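Local coordinates for protein ferric enterobactin receptor PIRA (Pseudomonas aeruginosa, PDB 5FP2) that probably takes up ferric enterobactin and siderophore-drug conjugates across the outer membrane as a TonB-dependent receptor, at residues N376-N381 and S409-R414. Residues are numbered along the deposited sequence; the frame is centred on the assembly and turned at random.
Sequences NKETLN and SKAEIR
L380 and S409 exchange two backbone hydrogen bonds: L380 N to S409 O and S409 N to L380 O, each 2.8 Å, with the donor in the plane of the accepting carbonyl. Further along, E378 N reaches A411 O at 3.0 Å in a nearly straight bond (165° at the hydrogen), whereas the return bond from A411 N to E378 O is weak and bent. At N376 the carbonyl O accepts I413 N, 2.7 Å away, and also takes a CA-H...O contact from E412. The segments 376-381 and 409-414 run antiparallel, at 167°, as neighbouring strands of the closed 22-stranded barrel of a TonB-dependent outer-membrane receptor. On the other edge of its strand, 376-381 bonds through the backbones of K377, T379 and N381 to strand 345-361. On the far edge of the other strand, E412 N hydrogen-bonds to S440 OG, and the backbone of R414 bonds with that of D438.

N376, E378, L380, S409, A411 and I413 project from one face of the sheet. There CB of N376 packs on CB of I413, 3.6 Å apart, while N376 OD1 accepts a bond from R352 NE. S409 OG hydrogen-bonds to Y482 OH and weakly to N479 ND2; L380 and A411 touch L475. On the face of K377 and E412 these two side chains lie side by side, pointing the same way. K377 is fully extended, its CG anti to the backbone N (chi1 -171°), and E412 OE2 rests beside its CD at 3.6 Å. K377 NZ stays 4.5 Å from E412 OE2, too long for a salt bridge, though the opposite charges probably attract. E412 OE1 instead receives a weak, bent bond from R414 NH2 within a salt bridge. On this same face T379 OG1 hydrogen-bonds to E349 O.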
ATOM      1  N   ASN A 376      10.605   0.174 -18.196  1.00123.46           N
ATOM      2  CA  ASN A 376       9.762  -0.890 -17.683  1.00123.16           C
ATOM      3  C   ASN A 376       9.406  -1.814 -18.835  1.00124.84           C
ATOM      4  O   ASN A 376       8.867  -1.371 -19.847  1.00126.04           O
ATOM      5  CB  ASN A 376       8.489  -0.279 -17.091  1.00122.60           C
ATOM      6  CG  ASN A 376       7.943  -1.069 -15.910  1.00121.73           C
ATOM      7  OD1 ASN A 376       7.583  -0.488 -14.875  1.00120.74           O
ATOM      8  ND2 ASN A 376       7.742  -2.372 -16.108  1.00122.42           N
ATOM      9  N   LYS A 377       9.694  -3.099 -18.695  1.00125.17           N
ATOM     10  CA  LYS A 377       9.243  -4.056 -19.685  1.00127.07           C
ATOM     11  C   LYS A 377       8.470  -5.141 -18.968  1.00127.06           C
ATOM     12  O   LYS A 377       8.867  -5.551 -17.888  1.00125.82           O
ATOM     13  CB  LYS A 377      10.444  -4.651 -20.420  1.00128.21           C
ATOM     14  CG  LYS A 377      10.093  -5.503 -21.631  1.00130.66           C
ATOM     15  CD  LYS A 377      11.353  -5.846 -22.408  1.00131.93           C
ATOM     16  CE  LYS A 377      11.141  -6.946 -23.441  1.00134.61           C
ATOM     17  NZ  LYS A 377      12.408  -7.356 -24.120  1.00136.03           N
ATOM     18  N   GLU A 378       7.355  -5.576 -19.545  1.00128.63           N
ATOM     19  CA  GLU A 378       6.642  -6.736 -19.024  1.00129.25           C
ATOM     20  C   GLU A 378       6.326  -7.714 -20.135  1.00131.98           C
ATOM     21  O   GLU A 378       5.930  -7.316 -21.229  1.00133.51           O
ATOM     22  CB  GLU A 378       5.353  -6.330 -18.348  1.00128.78           C
ATOM     23  CG  GLU A 378       5.266  -4.852 -18.026  1.00127.24           C
ATOM     24  CD  GLU A 378       3.848  -4.445 -17.728  1.00127.57           C
ATOM     25  OE1 GLU A 378       3.042  -4.408 -18.689  1.00129.42           O
ATOM     26  OE2 GLU A 378       3.533  -4.310 -16.519  1.00126.29           O
ATOM     27  N   THR A 379       6.582  -8.990 -19.865  1.00132.78           N
ATOM     28  CA  THR A 379       6.364 -10.041 -20.838  1.00135.70           C
ATOM     29  C   THR A 379       5.394 -11.059 -20.259  1.00136.82           C
ATOM     30  O   THR A 379       5.459 -11.384 -19.080  1.00135.35           O
ATOM     31  CB  THR A 379       7.670 -10.767 -21.143  1.00136.29           C
ATOM     32  OG1 THR A 379       8.214 -11.247 -19.909  1.00134.60           O
ATOM     33  CG2 THR A 379       8.674  -9.830 -21.800  1.00135.69           C
ATOM     34  N   LEU A 380       4.532 -11.597 -21.112  1.00139.71           N
ATOM     35  CA  LEU A 380       3.578 -12.607 -20.696  1.00141.44           C
ATOM     36  C   LEU A 380       3.575 -13.785 -21.658  1.00145.03           C
ATOM     37  O   LEU A 380       3.380 -13.617 -22.864  1.00147.18           O
ATOM     38  CB  LEU A 380       2.176 -12.015 -20.634  1.00141.94           C
ATOM     39  CG  LEU A 380       1.099 -13.046 -20.296  1.00144.30           C
ATOM     40  CD1 LEU A 380       1.055 -13.268 -18.794  1.00142.27           C
ATOM     41  CD2 LEU A 380      -0.257 -12.618 -20.825  1.00146.30           C
ATOM     42  N   ASN A 381       3.722 -14.982 -21.100  1.00145.94           N
ATOM     43  CA  ASN A 381       3.589 -16.197 -21.868  1.00149.73           C
ATOM     44  C   ASN A 381       2.524 -17.105 -21.267  1.00151.62           C
ATOM     45  O   ASN A 381       2.611 -17.483 -20.104  1.00150.13           O
ATOM     46  CB  ASN A 381       4.928 -16.920 -21.914  1.00149.78           C
ATOM     47  CG  ASN A 381       4.893 -18.149 -22.793  1.00154.00           C
ATOM     48  OD1 ASN A 381       4.110 -18.236 -23.742  1.00156.97           O
ATOM     49  ND2 ASN A 381       5.740 -19.112 -22.476  1.00154.51           N
ATOM     50  N   SER A 409       3.436 -12.035 -25.141  1.00148.92           N
ATOM     51  CA  SER A 409       3.003 -10.660 -25.264  1.00147.44           C
ATOM     52  C   SER A 409       3.951  -9.755 -24.505  1.00143.71           C
ATOM     53  O   SER A 409       4.245 -10.007 -23.344  1.00141.64           O
ATOM     54  CB  SER A 409       1.592 -10.504 -24.701  1.00147.66           C
ATOM     55  OG  SER A 409       0.680 -11.340 -25.392  1.00151.48           O
ATOM     56  N   LYS A 410       4.353  -8.659 -25.140  1.00143.08           N
ATOM     57  CA  LYS A 410       5.243  -7.697 -24.511  1.00139.99           C
ATOM     58  C   LYS A 410       4.643  -6.291 -24.422  1.00138.70           C
ATOM     59  O   LYS A 410       3.572  -6.007 -24.969  1.00140.25           O
ATOM     60  CB  LYS A 410       6.569  -7.633 -25.270  1.00140.41           C
ATOM     61  CG  LYS A 410       6.878  -8.871 -26.101  1.00143.33           C
ATOM     62  CD  LYS A 410       7.954  -8.620 -27.153  1.00144.50           C
ATOM     63  CE  LYS A 410       8.533  -9.917 -27.695  1.00147.06           C
ATOM     64  NZ  LYS A 410       7.505 -10.801 -28.309  1.00150.25           N
ATOM     65  N   ALA A 411       5.320  -5.439 -23.661  1.00136.02           N
ATOM     66  CA  ALA A 411       4.974  -4.030 -23.546  1.00134.81           C
ATOM     67  C   ALA A 411       6.155  -3.335 -22.874  1.00132.47           C
ATOM     68  O   ALA A 411       6.751  -3.877 -21.943  1.00131.11           O
ATOM     69  CB  ALA A 411       3.709  -3.858 -22.717  1.00134.25           C
ATOM     70  N   GLU A 412       6.513  -2.155 -23.369  1.00132.28           N
ATOM     71  CA  GLU A 412       7.564  -1.351 -22.753  1.00130.44           C
ATOM     72  C   GLU A 412       6.934  -0.059 -22.239  1.00129.34           C
ATOM     73  O   GLU A 412       5.945   0.415 -22.800  1.00130.39           O
ATOM     74  CB  GLU A 412       8.671  -1.035 -23.770  1.00131.51           C
ATOM     75  CG  GLU A 412       9.297  -2.275 -24.413  1.00133.05           C
ATOM     76  CD  GLU A 412      10.739  -2.084 -24.890  1.00133.52           C
ATOM     77  OE1 GLU A 412      11.057  -1.051 -25.522  1.00134.04           O
ATOM     78  OE2 GLU A 412      11.562  -2.999 -24.678  1.00133.65           O
ATOM     79  N   ILE A 413       7.485   0.495 -21.161  1.00127.48           N
ATOM     80  CA  ILE A 413       7.016   1.772 -20.621  1.00126.63           C
ATOM     81  C   ILE A 413       8.211   2.682 -20.377  1.00125.93           C
ATOM     82  O   ILE A 413       9.178   2.275 -19.739  1.00125.07           O
ATOM     83  CB  ILE A 413       6.272   1.584 -19.281  1.00125.32           C
ATOM     84  CG1 ILE A 413       4.963   0.807 -19.485  1.00126.34           C
ATOM     85  CG2 ILE A 413       5.987   2.929 -18.621  1.00124.55           C
ATOM     86  CD1 ILE A 413       5.115  -0.701 -19.341  1.00126.60           C
ATOM     87  N   ARG A 414       8.170   3.892 -20.924  1.00126.59           N
ATOM     88  CA  ARG A 414       9.155   4.914 -20.593  1.00126.21           C
ATOM     89  C   ARG A 414       8.459   6.046 -19.856  1.00125.67           C
ATOM     90  O   ARG A 414       7.317   6.385 -20.174  1.00126.23           O
ATOM     91  CB  ARG A 414       9.808   5.450 -21.871  1.00127.82           C
ATOM     92  CG  ARG A 414      10.783   4.471 -22.495  1.00128.53           C
ATOM     93  CD  ARG A 414      11.278   4.894 -23.877  1.00130.50           C
ATOM     94  NE  ARG A 414      12.089   3.832 -24.490  1.00131.44           N
ATOM     95  CZ  ARG A 414      11.599   2.895 -25.298  1.00132.60           C
ATOM     96  NH1 ARG A 414      10.307   2.905 -25.627  1.00133.03           N
ATOM     97  NH2 ARG A 414      12.398   1.970 -25.810  1.00133.66           N
TER